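Local coordinates for poly(ADP-ribose) glycohydrolase (Thermomonospora curvata, PDB 3SIG), which hydrolyses the ribose-ribose glycosidic bonds of poly(ADP-ribose), releasing ADP-ribose, at residues Glu10-Leu15 and Gly103-Ala108; Tyr20-Pro23 and Val27-Ile30; Ser119-Ser124 and Phe172-Ala177; Gln138-Tyr143 and Asp185-Glu190; Gly238-Gly243 and Gly248-Val253. All coordinates share one frame; numbering follows the deposited sequence.

Contact 1 of 5, residues Glu10-Leu15 and Gly103-Ala108; sequences ETVEIL and GFLSGA
Val12 faces Phe104 and Leu105 with a single methyl, CG2, which touches the ends of both. Against Leu105 the side chains meet at about a right angle, with CG2 of Val12 lying 3.8 Å from CD2 of Leu105. Against Phe104 the approach is slanted: CG2 of Val12 comes no closer than 4.2 Å to CZ at the far tip of the Phe104 ring, a loose contact. The valine holds its other methyl, CG1, anti to the backbone N (chi1 166°), which leaves CG2 beside that nitrogen and directed at the loop. A short branched residue suits a helix flank that has to meet two larger groups. Phe104 and Leu105 also brace each other, because CG of Leu105 sits 3.7 Å above the plane of the Phe104 ring, near its rim. Behind them the chain makes a tight 3-10 turn, in which Ser106 N donates to the carbonyl O of Gly103 at 3.0 Å. Ala108 N adds a wider bond of 3.1 Å that closes the loop back on the same O of Gly103, from the opposite face of its plane. Gly107 leaves the turn with positive phi (83°), where a CB would press on the preceding carbonyl. The loop belongs to the GGG...QEE signature sequence of PARG enzymes, and the Phe104 side chain is about 8 Å from the bound ADP-ribose. Around the contact, Tyr122 meets the Phe104 ring edge-to-face and Ala116 of helix 111-118 packs on it, while Thr11 and Leu15 carry helix 2-17 onto Phe156 of strand 147-157.

Contact 2 of 5, residues Tyr20-Pro23 and Val27-Ile30; sequences YTAP and VVPI
Tyr20 and Val28 are paired across two short antiparallel strands, and the tyrosine ring folds back over its partner. Its CB packs on Ile14 of the preceding helix. From there CG stands between the backbone N and the carbonyl carbon (chi1 68°), a turn that swings the ring over Val28. Val28 lies against CE1, CE2 and CZ alike: CZ of Tyr20 sits 3.6 Å from CB of Val28, whose methine is placed over the ring face in a CH-pi contact, 18° off the normal. At the CE2 edge, near the ring plane, CG2 of Ile30 stands 3.9 Å from CE2 of Tyr20. At the tip, OH of Tyr20 is 3.6 Å from CG1 of Val28 and hydrogen-bonds to the backbone O of Leu164. Beta-branched Val28 offers a broad, rigid surface to such a ring. A leucine in place of Tyr20 would probably leave the Leu164 carbonyl without this donor and Val28 without its flat cover. Beneath the ring the backbones clasp each other: Tyr20 N donates to Val28 O at 3.0 Å, and Val28 N to Tyr20 O at 2.8 Å. On the other sheet face, Thr21 and Val27 form the next, non-hydrogen-bonded pair, with OG1 of Thr21 4.0 Å from CG2 of Val27. Two antiparallel strands, adjacent in the chain and joined by a short loop, make a beta hairpin, here a two-stranded sheet separate from the main one.

Contact 3 of 5, residues Ser119-Ser124 and Phe172-Ala177; sequences SGLYAS and FLTSPA
Leu121 extends its CG anti to the backbone N (chi1 180°), while Phe172 carries its own CG beside the backbone N (chi1 -72°), and these two settings bring the leucine methyls against the aromatic side chain. CD1 of Leu121 does the touching: it lies 3.9 Å from CD2 of the Phe172 ring and 3.9 Å from CB of Phe172, so it covers the root of the ring. The other methyl, CD2, is placed over one ring face. Farther along the strand, OG1 of Thr174 is 4.4 Å from CD1 of Leu121, a marginal contact; the hydroxyl's hydrogen-bond partner is Asn93. At the remote side of the ring Ser119 brings OG within 4.2 Å of CE2 of Phe172, at a slant. That oxygen is occupied twice: Leu121 N donates to Ser119 OG at 3.0 Å (155° at the hydrogen), closing an ST turn, and OG also bonds the carbonyl of Leu115. A serine therefore suits a buried corner with both a backbone donor and a backbone acceptor to serve, and the turn holds the Leu121 amide at the start of helix 121-125, just after the N-cap residue Gly120. Phe172 packs further on Val153 and Cys91 of the flanking strands, while Leu173 between the two inward residues turns to the opposite face, onto helix 189-209. A central mixed sheet with apolar residues directed to helices on both faces is the build of the macrodomain clan, and here the Thr174 side chain lies about 9 Å from the bound ADP-ribose.

Contact 4 of 5, residues Gln138-Tyr143 and Asp185-Glu190; sequences QRDPLY and DLRTVE
A type I beta turn from Asp140 to Tyr143, closed by Tyr143 N donating to Asp140 O at 2.8 Å, presents Asp140 and Leu142 to Arg187. CD1 of Leu142 lies over one face of the arginine's guanidinium group, 3.5 Å from NE and 3.8 Å from NH2 of Arg187. The flat face of a guanidinium is poor at hydrogen bonding, so an aliphatic methyl suits it. Arg187 reaches the place by a bend at chi2 (-77°). Asp140 comes from the opposite direction and stands at the guanidinium edge: its OD1 is 4.1 Å from NH2 of Arg187, beyond a salt bridge, though the two planes are only 28° apart. The attraction is thus probably diffuse, and Glu191 forms a long, weak ion pair with NH1 of Arg187. The firm bond of the carboxylate is local, for OD2 of Asp140 accepts from Leu142 N at 2.9 Å through its anti lone pair, an almost straight bond (169°) that makes an Asx turn inside the beta turn. An alanine at Asp140 would probably leave the Leu142 amide without this acceptor and Arg187 without the negative charge at its NH2 edge. Leu142 also packs against Ile183 of helix 180-183 and against Ile192 and Val195 of helix 189-209. Its carbonyl takes a hydrogen bond from Arg199, so the loop after helix 129-138 rests on the N-terminal part of helix 189-209.

Contact 5 of 5, residues Gly238-Gly243 and Gly248-Val253; sequences GLLLDG and GRFAHV
Leu240 meets Phe250 and Val253 on the buried side of this contact, whereas on its other side the backbones are joined through a water. In the apolar part, CD2 of Leu240 lies 4.0 Å from CD2 of the Phe250 ring, the two side chains running at about a right angle and the methyl arriving at a slant to the ring. The second methyl, CD1 of Leu240, turns to Val253, 4.4 Å from its CG1, so the branched end of one leucine spans two partners. Its CG lies beside the backbone N, anti to the carbonyl carbon (chi1 -67°), which aims the fork at the loop and the start of the strand. Even here the packing is modest, and both partners lean on other residues: Phe250 on Leu215 and Arg208, Val253 on Leu217. The looser side lies where the helix ends. O of Leu240 accepts a hydrogen bond from a water at 2.7 Å, and the O of the same water accepts from Gly248 N at 3.0 Å, bridging polar groups that do not meet directly. Gly248 is exposed and has positive phi (73°), a conformation that glycine adopts easily, as the chain turns toward Phe250. Nearby, NE of Arg249 is held by the carbonyl of Pro245. This is the return half of a beta-alpha-beta unit, in which strand 214-217, helix 229-240 and strand 252-256 follow in turn and apolar residues seal the helix end against the entry to the last strand.

In the fold
From the N terminus, contact 1 closes a long loop by bringing helix 2-17 to the signature loop before helix 111-118. Contact 2 falls wholly within that loop, a hairpin that starts right after the helix and packs back on it. Contact 3 opens next and joins the short helix 121-125 to the sheet strand 163-175; its helical part touches contact 1 through Tyr122. Contacts 3 and 4 cross, their segments alternating along the chain, and Tyr143 packs on Pro176 where they meet. Contact 4 ties the loop before strand 147-157 to helix 189-209. Contact 5, last and local, closes the helix-to-strand return on the same sheet as contact 3, about 35 Å from contact 1 between centres.

Contact 1 of 5, residues Glu10-Leu15 and Gly103-Ala108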
# COMPACT_ATOMS: atom_id res chain seq x y z
N GLU A 10 -10.50 2.08 -18.10
CA GLU A 10 -11.05 0.73 -18.28
C GLU A 10 -11.33 0.07 -16.92
O GLU A 10 -12.35 -0.57 -16.72
CB GLU A 10 -10.09 -0.14 -19.07
CG GLU A 10 -10.67 -1.52 -19.39
CD GLU A 10 -9.71 -2.40 -20.15
OE1 GLU A 10 -8.68 -2.80 -19.61
OE2 GLU A 10 -10.01 -2.72 -21.32
N THR A 11 -10.42 0.28 -15.97
CA THR A 11 -10.62 -0.28 -14.64
C THR A 11 -11.85 0.33 -13.98
O THR A 11 -12.67 -0.40 -13.40
CB THR A 11 -9.38 -0.08 -13.81
OG1 THR A 11 -8.36 -0.91 -14.34
CG2 THR A 11 -9.62 -0.45 -12.32
N VAL A 12 -12.04 1.64 -14.08
CA VAL A 12 -13.26 2.21 -13.56
C VAL A 12 -14.51 1.63 -14.22
O VAL A 12 -15.48 1.38 -13.52
CB VAL A 12 -13.22 3.73 -13.70
CG1 VAL A 12 -14.64 4.33 -13.49
CG2 VAL A 12 -12.22 4.30 -12.72
N GLU A 13 -14.49 1.40 -15.54
CA GLU A 13 -15.61 0.75 -16.24
C GLU A 13 -15.86 -0.65 -15.68
O GLU A 13 -17.00 -1.05 -15.43
CB GLU A 13 -15.36 0.65 -17.76
CG GLU A 13 -16.46 -0.13 -18.51
CD GLU A 13 -16.26 -0.24 -20.03
OE1 GLU A 13 -15.36 0.43 -20.58
OE2 GLU A 13 -17.02 -0.99 -20.68
N ILE A 14 -14.78 -1.39 -15.48
CA ILE A 14 -14.85 -2.75 -14.95
C ILE A 14 -15.49 -2.75 -13.57
O ILE A 14 -16.35 -3.59 -13.26
CB ILE A 14 -13.45 -3.40 -14.93
CG1 ILE A 14 -13.05 -3.79 -16.35
CG2 ILE A 14 -13.42 -4.62 -14.01
CD1 ILE A 14 -11.60 -4.11 -16.47
N LEU A 15 -15.09 -1.78 -12.74
CA LEU A 15 -15.64 -1.71 -11.39
C LEU A 15 -17.12 -1.33 -11.42
O LEU A 15 -17.86 -1.78 -10.55
CB LEU A 15 -14.83 -0.77 -10.49
CG LEU A 15 -13.37 -1.14 -10.32
CD1 LEU A 15 -12.60 -0.03 -9.58
CD2 LEU A 15 -13.19 -2.43 -9.56
N GLY A 103 -3.07 9.96 -8.61
CA GLY A 103 -3.36 10.51 -9.93
C GLY A 103 -3.71 9.46 -10.99
O GLY A 103 -3.44 9.66 -12.19
N PHE A 104 -4.25 8.31 -10.60
CA PHE A 104 -4.29 7.23 -11.56
C PHE A 104 -5.09 7.57 -12.80
O PHE A 104 -4.71 7.17 -13.90
CB PHE A 104 -4.70 5.88 -10.93
CG PHE A 104 -6.18 5.64 -10.76
CD1 PHE A 104 -6.93 6.37 -9.84
CD2 PHE A 104 -6.77 4.60 -11.44
CE1 PHE A 104 -8.27 6.09 -9.67
CE2 PHE A 104 -8.11 4.30 -11.25
CZ PHE A 104 -8.86 5.06 -10.37
N LEU A 105 -6.21 8.28 -12.63
CA LEU A 105 -7.06 8.59 -13.78
C LEU A 105 -6.47 9.61 -14.73
O LEU A 105 -6.91 9.68 -15.87
CB LEU A 105 -8.47 8.97 -13.32
CG LEU A 105 -9.29 7.75 -12.87
CD1 LEU A 105 -10.43 8.19 -11.93
CD2 LEU A 105 -9.81 6.95 -14.03
N SER A 106 -5.47 10.35 -14.28
CA SER A 106 -4.73 11.23 -15.19
C SER A 106 -3.52 10.55 -15.79
O SER A 106 -2.72 11.18 -16.49
CB SER A 106 -4.24 12.45 -14.41
OG SER A 106 -5.32 13.14 -13.80
N GLY A 107 -3.33 9.27 -15.48
CA GLY A 107 -2.20 8.53 -16.02
C GLY A 107 -0.90 8.71 -15.28
O GLY A 107 0.18 8.39 -15.80
N ALA A 108 -0.95 9.20 -14.04
CA ALA A 108 0.27 9.33 -13.24
C ALA A 108 0.87 7.96 -12.94
O ALA A 108 0.16 6.95 -12.92
CB ALA A 108 0.00 10.10 -11.95

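Contact 2 of 5, residues Tyr20-Pro23 and Val27-Ile30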
# COMPACT_ATOMS: atom_id res chain seq x y z
N TYR A 20 -14.95 -8.38 -16.18
CA TYR A 20 -14.00 -8.02 -17.23
C TYR A 20 -13.73 -9.22 -18.09
O TYR A 20 -14.04 -10.35 -17.73
CB TYR A 20 -12.72 -7.49 -16.62
CG TYR A 20 -11.87 -8.50 -15.85
CD1 TYR A 20 -10.96 -9.33 -16.49
CD2 TYR A 20 -11.93 -8.59 -14.46
CE1 TYR A 20 -10.19 -10.24 -15.78
CE2 TYR A 20 -11.16 -9.49 -13.75
CZ TYR A 20 -10.27 -10.30 -14.40
OH TYR A 20 -9.51 -11.19 -13.66
N THR A 21 -13.14 -8.99 -19.26
CA THR A 21 -12.78 -10.04 -20.17
C THR A 21 -11.27 -10.28 -20.14
O THR A 21 -10.48 -9.38 -20.44
CB THR A 21 -13.23 -9.70 -21.57
OG1 THR A 21 -14.64 -9.48 -21.52
CG2 THR A 21 -12.94 -10.83 -22.51
N ALA A 22 -10.88 -11.48 -19.76
CA ALA A 22 -9.48 -11.87 -19.72
C ALA A 22 -8.96 -12.17 -21.13
O ALA A 22 -9.73 -12.30 -22.08
CB ALA A 22 -9.29 -13.09 -18.83
N PRO A 23 -7.63 -12.28 -21.27
CA PRO A 23 -7.10 -12.45 -22.62
C PRO A 23 -7.55 -13.73 -23.32
O PRO A 23 -7.61 -13.74 -24.55
CB PRO A 23 -5.59 -12.44 -22.39
CG PRO A 23 -5.40 -11.60 -21.23
CD PRO A 23 -6.57 -11.90 -20.32
N VAL A 27 -14.84 -14.47 -19.31
CA VAL A 27 -15.44 -13.31 -18.67
C VAL A 27 -15.46 -13.57 -17.16
O VAL A 27 -16.09 -14.51 -16.67
CB VAL A 27 -16.85 -12.99 -19.23
CG1 VAL A 27 -17.39 -11.79 -18.53
CG2 VAL A 27 -16.76 -12.74 -20.74
N VAL A 28 -14.73 -12.74 -16.45
CA VAL A 28 -14.49 -12.91 -15.04
C VAL A 28 -15.39 -11.98 -14.22
O VAL A 28 -15.32 -10.76 -14.36
CB VAL A 28 -13.00 -12.59 -14.70
CG1 VAL A 28 -12.76 -12.77 -13.21
CG2 VAL A 28 -12.08 -13.48 -15.51
N PRO A 29 -16.23 -12.54 -13.32
CA PRO A 29 -17.08 -11.70 -12.47
C PRO A 29 -16.33 -11.16 -11.25
O PRO A 29 -15.61 -11.93 -10.64
CB PRO A 29 -18.17 -12.69 -12.03
CG PRO A 29 -17.49 -14.00 -12.01
CD PRO A 29 -16.44 -13.98 -13.08
N ILE A 30 -16.49 -9.89 -10.93
CA ILE A 30 -15.82 -9.31 -9.76
C ILE A 30 -16.76 -8.49 -8.89
O ILE A 30 -16.34 -8.01 -7.83
CB ILE A 30 -14.59 -8.43 -10.10
CG1 ILE A 30 -14.94 -7.27 -11.01
CG2 ILE A 30 -13.48 -9.26 -10.67
CD1 ILE A 30 -13.84 -6.24 -11.05

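Contact 3 of 5, residues Ser119-Ser124 and Phe172-Ala177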
# COMPACT_ATOMS: atom_id res chain seq x y z
N SER A 119 -6.74 -3.19 -9.61
CA SER A 119 -7.48 -3.86 -8.55
C SER A 119 -8.77 -3.12 -8.27
O SER A 119 -9.08 -2.12 -8.94
CB SER A 119 -6.64 -3.89 -7.25
OG SER A 119 -6.57 -2.60 -6.65
N GLY A 120 -9.50 -3.57 -7.25
CA GLY A 120 -10.64 -2.82 -6.76
C GLY A 120 -10.35 -1.77 -5.71
O GLY A 120 -11.28 -1.23 -5.11
N LEU A 121 -9.08 -1.42 -5.55
CA LEU A 121 -8.72 -0.52 -4.46
C LEU A 121 -9.44 0.81 -4.52
O LEU A 121 -9.86 1.33 -3.50
CB LEU A 121 -7.21 -0.30 -4.45
CG LEU A 121 -6.70 0.63 -3.35
CD1 LEU A 121 -7.03 0.14 -1.94
CD2 LEU A 121 -5.19 0.81 -3.54
N TYR A 122 -9.57 1.41 -5.70
CA TYR A 122 -10.26 2.71 -5.80
C TYR A 122 -11.68 2.65 -5.31
O TYR A 122 -12.17 3.61 -4.75
CB TYR A 122 -10.24 3.17 -7.26
CG TYR A 122 -11.02 4.40 -7.67
CD1 TYR A 122 -10.72 5.65 -7.19
CD2 TYR A 122 -12.02 4.29 -8.64
CE1 TYR A 122 -11.41 6.76 -7.68
CE2 TYR A 122 -12.69 5.38 -9.09
CZ TYR A 122 -12.38 6.58 -8.60
OH TYR A 122 -13.07 7.68 -9.10
N ALA A 123 -12.39 1.55 -5.57
CA ALA A 123 -13.76 1.44 -5.12
C ALA A 123 -13.81 1.51 -3.59
O ALA A 123 -14.75 2.05 -3.04
CB ALA A 123 -14.39 0.16 -5.60
N SER A 124 -12.81 0.92 -2.92
CA SER A 124 -12.72 1.00 -1.47
C SER A 124 -12.37 2.41 -0.99
O SER A 124 -13.05 2.98 -0.15
CB SER A 124 -11.68 -0.03 -1.00
OG SER A 124 -11.38 0.14 0.38
N PHE A 172 -5.46 -4.27 1.68
CA PHE A 172 -4.61 -3.08 1.60
C PHE A 172 -4.67 -2.27 2.87
O PHE A 172 -5.73 -2.18 3.54
CB PHE A 172 -4.96 -2.20 0.40
CG PHE A 172 -4.55 -2.78 -0.93
CD1 PHE A 172 -3.22 -2.78 -1.34
CD2 PHE A 172 -5.48 -3.40 -1.76
CE1 PHE A 172 -2.85 -3.34 -2.55
CE2 PHE A 172 -5.11 -3.94 -3.00
CZ PHE A 172 -3.79 -3.91 -3.38
N LEU A 173 -3.52 -1.67 3.18
CA LEU A 173 -3.36 -0.73 4.28
C LEU A 173 -2.95 0.57 3.64
O LEU A 173 -1.87 0.64 3.05
CB LEU A 173 -2.26 -1.22 5.22
CG LEU A 173 -2.40 -2.68 5.70
CD1 LEU A 173 -1.13 -3.29 6.17
CD2 LEU A 173 -3.41 -2.73 6.77
N THR A 174 -3.80 1.60 3.78
CA THR A 174 -3.60 2.88 3.13
C THR A 174 -3.23 3.92 4.16
O THR A 174 -4.06 4.29 5.00
CB THR A 174 -4.87 3.26 2.32
OG1 THR A 174 -4.93 2.39 1.19
CG2 THR A 174 -4.92 4.66 1.80
N SER A 175 -1.97 4.33 4.12
CA SER A 175 -1.41 5.26 5.08
C SER A 175 -0.39 6.10 4.33
O SER A 175 0.52 5.55 3.73
CB SER A 175 -0.69 4.48 6.18
OG SER A 175 0.12 5.30 7.02
N PRO A 176 -0.53 7.45 4.34
CA PRO A 176 0.46 8.27 3.63
C PRO A 176 1.68 8.51 4.47
O PRO A 176 1.60 8.89 5.64
CB PRO A 176 -0.29 9.59 3.42
CG PRO A 176 -1.17 9.67 4.63
CD PRO A 176 -1.57 8.26 4.97
N ALA A 177 2.85 8.31 3.88
CA ALA A 177 4.09 8.71 4.53
C ALA A 177 4.10 10.24 4.58
O ALA A 177 3.46 10.90 3.74
CB ALA A 177 5.31 8.20 3.75

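Contact 4 of 5, residues Gln138-Tyr143 and Asp185-Glu190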
# COMPACT_ATOMS: atom_id res chain seq x y z
N GLN A 138 -6.56 19.86 6.87
CA GLN A 138 -5.40 19.94 7.75
C GLN A 138 -4.28 20.76 7.12
O GLN A 138 -3.61 21.56 7.82
CB GLN A 138 -4.87 18.52 8.02
CG GLN A 138 -3.56 18.49 8.84
CD GLN A 138 -2.95 17.11 8.94
OE1 GLN A 138 -2.51 16.69 10.02
NE2 GLN A 138 -2.92 16.40 7.83
N ARG A 139 -4.07 20.56 5.82
CA ARG A 139 -3.04 21.27 5.07
C ARG A 139 -1.69 21.24 5.77
O ARG A 139 -1.07 22.28 5.98
CB ARG A 139 -3.48 22.73 4.82
CG ARG A 139 -4.56 22.88 3.72
CD ARG A 139 -5.08 24.33 3.61
NE ARG A 139 -4.00 25.27 3.36
CZ ARG A 139 -3.63 25.70 2.15
NH1 ARG A 139 -4.27 25.30 1.06
NH2 ARG A 139 -2.61 26.55 2.05
N ASP A 140 -1.24 20.06 6.14
CA ASP A 140 0.09 19.91 6.68
C ASP A 140 0.72 18.69 6.07
O ASP A 140 0.16 17.60 6.15
CB ASP A 140 0.03 19.73 8.19
CG ASP A 140 1.38 19.84 8.82
OD1 ASP A 140 1.57 20.73 9.68
OD2 ASP A 140 2.27 19.10 8.45
N PRO A 141 1.91 18.83 5.47
CA PRO A 141 2.50 17.72 4.74
C PRO A 141 3.03 16.57 5.60
O PRO A 141 3.43 15.54 5.04
CB PRO A 141 3.62 18.37 3.94
CG PRO A 141 3.97 19.61 4.73
CD PRO A 141 2.66 20.08 5.27
N LEU A 142 2.98 16.70 6.92
CA LEU A 142 3.23 15.53 7.77
C LEU A 142 2.05 14.58 7.68
O LEU A 142 2.20 13.42 8.03
CB LEU A 142 3.47 15.92 9.22
CG LEU A 142 4.84 16.52 9.57
CD1 LEU A 142 4.82 17.10 10.97
CD2 LEU A 142 5.94 15.47 9.46
N TYR A 143 0.89 15.08 7.25
CA TYR A 143 -0.35 14.30 7.18
C TYR A 143 -0.70 13.76 8.57
O TYR A 143 -0.51 14.48 9.57
CB TYR A 143 -0.30 13.21 6.09
CG TYR A 143 0.09 13.75 4.75
CD1 TYR A 143 -0.50 14.88 4.21
CD2 TYR A 143 1.06 13.11 3.99
CE1 TYR A 143 -0.13 15.35 2.96
CE2 TYR A 143 1.43 13.57 2.76
CZ TYR A 143 0.85 14.67 2.25
OH TYR A 143 1.21 15.09 1.00
N ASP A 185 13.69 21.12 4.89
CA ASP A 185 14.48 20.99 6.11
C ASP A 185 13.80 21.66 7.30
O ASP A 185 14.42 21.91 8.32
CB ASP A 185 15.88 21.57 5.93
CG ASP A 185 15.89 23.08 5.87
OD1 ASP A 185 14.80 23.69 5.73
OD2 ASP A 185 16.99 23.66 5.96
N LEU A 186 12.49 21.88 7.19
CA LEU A 186 11.81 22.64 8.25
C LEU A 186 11.22 21.70 9.31
O LEU A 186 10.58 22.16 10.24
CB LEU A 186 10.75 23.56 7.65
CG LEU A 186 11.33 24.66 6.76
CD1 LEU A 186 10.23 25.51 6.17
CD2 LEU A 186 12.28 25.51 7.55
N ARG A 187 11.47 20.39 9.18
CA ARG A 187 11.40 19.46 10.30
C ARG A 187 12.76 18.75 10.37
O ARG A 187 13.40 18.54 9.34
CB ARG A 187 10.30 18.42 10.15
CG ARG A 187 8.90 18.97 9.97
CD ARG A 187 8.35 19.44 11.27
NE ARG A 187 6.95 19.86 11.13
CZ ARG A 187 6.24 20.41 12.11
NH1 ARG A 187 6.78 20.63 13.30
NH2 ARG A 187 4.99 20.76 11.88
N THR A 188 13.21 18.38 11.56
CA THR A 188 14.52 17.73 11.69
C THR A 188 14.41 16.26 11.25
O THR A 188 13.33 15.68 11.19
CB THR A 188 14.99 17.74 13.14
OG1 THR A 188 14.05 17.00 13.93
CG2 THR A 188 15.12 19.19 13.69
N VAL A 189 15.57 15.66 11.02
CA VAL A 189 15.67 14.23 10.71
C VAL A 189 14.95 13.44 11.77
O VAL A 189 14.20 12.50 11.46
CB VAL A 189 17.16 13.82 10.61
CG1 VAL A 189 17.31 12.29 10.48
CG2 VAL A 189 17.82 14.51 9.42
N GLU A 190 15.16 13.80 13.02
CA GLU A 190 14.60 13.06 14.14
C GLU A 190 13.08 13.24 14.25
O GLU A 190 12.39 12.27 14.58
CB GLU A 190 15.30 13.47 15.43
CG GLU A 190 16.80 13.05 15.47
CD GLU A 190 17.72 13.86 14.54
OE1 GLU A 190 17.44 15.06 14.29
OE2 GLU A 190 18.71 13.27 14.06

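Contact 5 of 5, residues Gly238-Gly243 and Gly248-Val253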
# COMPACT_ATOMS: atom_id res chain seq x y z
N GLY A 238 13.69 -1.20 13.15
CA GLY A 238 13.50 -1.01 14.57
C GLY A 238 12.23 -1.66 15.10
O GLY A 238 12.17 -2.06 16.26
N LEU A 239 11.22 -1.79 14.25
CA LEU A 239 9.97 -2.41 14.63
C LEU A 239 10.02 -3.93 14.54
O LEU A 239 9.39 -4.63 15.35
CB LEU A 239 8.83 -1.89 13.73
CG LEU A 239 8.50 -0.41 13.98
CD1 LEU A 239 7.60 0.13 12.84
CD2 LEU A 239 7.89 -0.14 15.33
N LEU A 240 10.80 -4.44 13.58
CA LEU A 240 10.77 -5.88 13.27
C LEU A 240 11.98 -6.64 13.77
O LEU A 240 11.89 -7.87 13.91
CB LEU A 240 10.67 -6.09 11.76
CG LEU A 240 9.36 -5.63 11.14
CD1 LEU A 240 9.53 -5.51 9.63
CD2 LEU A 240 8.19 -6.57 11.46
N LEU A 241 13.07 -5.95 14.07
CA LEU A 241 14.34 -6.60 14.43
C LEU A 241 14.78 -6.18 15.82
O LEU A 241 14.19 -5.32 16.47
CB LEU A 241 15.44 -6.22 13.44
CG LEU A 241 15.18 -6.51 11.97
CD1 LEU A 241 16.35 -6.10 11.07
CD2 LEU A 241 14.87 -7.95 11.77
N ASP A 242 15.85 -6.81 16.31
CA ASP A 242 16.46 -6.52 17.60
C ASP A 242 15.45 -6.35 18.73
O ASP A 242 15.54 -5.39 19.51
CB ASP A 242 17.38 -5.30 17.53
CG ASP A 242 18.33 -5.21 18.73
OD1 ASP A 242 18.70 -6.26 19.31
OD2 ASP A 242 18.73 -4.08 19.11
N GLY A 243 14.53 -7.29 18.85
CA GLY A 243 13.58 -7.28 19.94
C GLY A 243 12.58 -6.15 19.90
O GLY A 243 12.00 -5.77 20.91
N GLY A 248 9.09 -11.11 15.45
CA GLY A 248 8.48 -12.42 15.48
C GLY A 248 6.98 -12.50 15.36
O GLY A 248 6.43 -13.59 15.41
N ARG A 249 6.30 -11.37 15.16
CA ARG A 249 4.85 -11.35 15.13
C ARG A 249 4.24 -11.63 13.77
O ARG A 249 3.05 -11.94 13.66
CB ARG A 249 4.33 -10.03 15.66
CG ARG A 249 4.65 -9.86 17.12
CD ARG A 249 3.78 -8.81 17.78
NE ARG A 249 4.39 -8.38 19.03
CZ ARG A 249 4.38 -9.08 20.16
NH1 ARG A 249 3.76 -10.26 20.21
NH2 ARG A 249 4.97 -8.61 21.24
N PHE A 250 5.04 -11.49 12.73
CA PHE A 250 4.58 -11.84 11.40
C PHE A 250 5.30 -13.11 10.96
O PHE A 250 6.41 -13.41 11.41
CB PHE A 250 4.80 -10.69 10.40
CG PHE A 250 4.02 -9.47 10.75
CD1 PHE A 250 2.66 -9.43 10.49
CD2 PHE A 250 4.60 -8.43 11.43
CE1 PHE A 250 1.89 -8.33 10.84
CE2 PHE A 250 3.83 -7.30 11.78
CZ PHE A 250 2.49 -7.25 11.52
N ALA A 251 4.66 -13.87 10.09
CA ALA A 251 5.29 -15.07 9.51
C ALA A 251 6.28 -14.72 8.39
O ALA A 251 7.33 -15.32 8.24
CB ALA A 251 4.24 -16.04 8.99
N HIS A 252 5.93 -13.72 7.58
CA HIS A 252 6.68 -13.41 6.36
C HIS A 252 6.45 -11.94 6.02
O HIS A 252 5.30 -11.47 5.98
CB HIS A 252 6.16 -14.30 5.25
CG HIS A 252 6.95 -14.28 3.97
ND1 HIS A 252 6.60 -15.07 2.90
CD2 HIS A 252 8.03 -13.57 3.57
CE1 HIS A 252 7.42 -14.85 1.89
NE2 HIS A 252 8.32 -13.96 2.28
N VAL A 253 7.54 -11.21 5.89
CA VAL A 253 7.51 -9.82 5.43
C VAL A 253 8.39 -9.71 4.22
O VAL A 253 9.58 -10.10 4.26
CB VAL A 253 8.04 -8.89 6.50
CG1 VAL A 253 8.11 -7.45 5.99
CG2 VAL A 253 7.16 -8.96 7.77
O HOH W 1 10.55 -10.06 13.00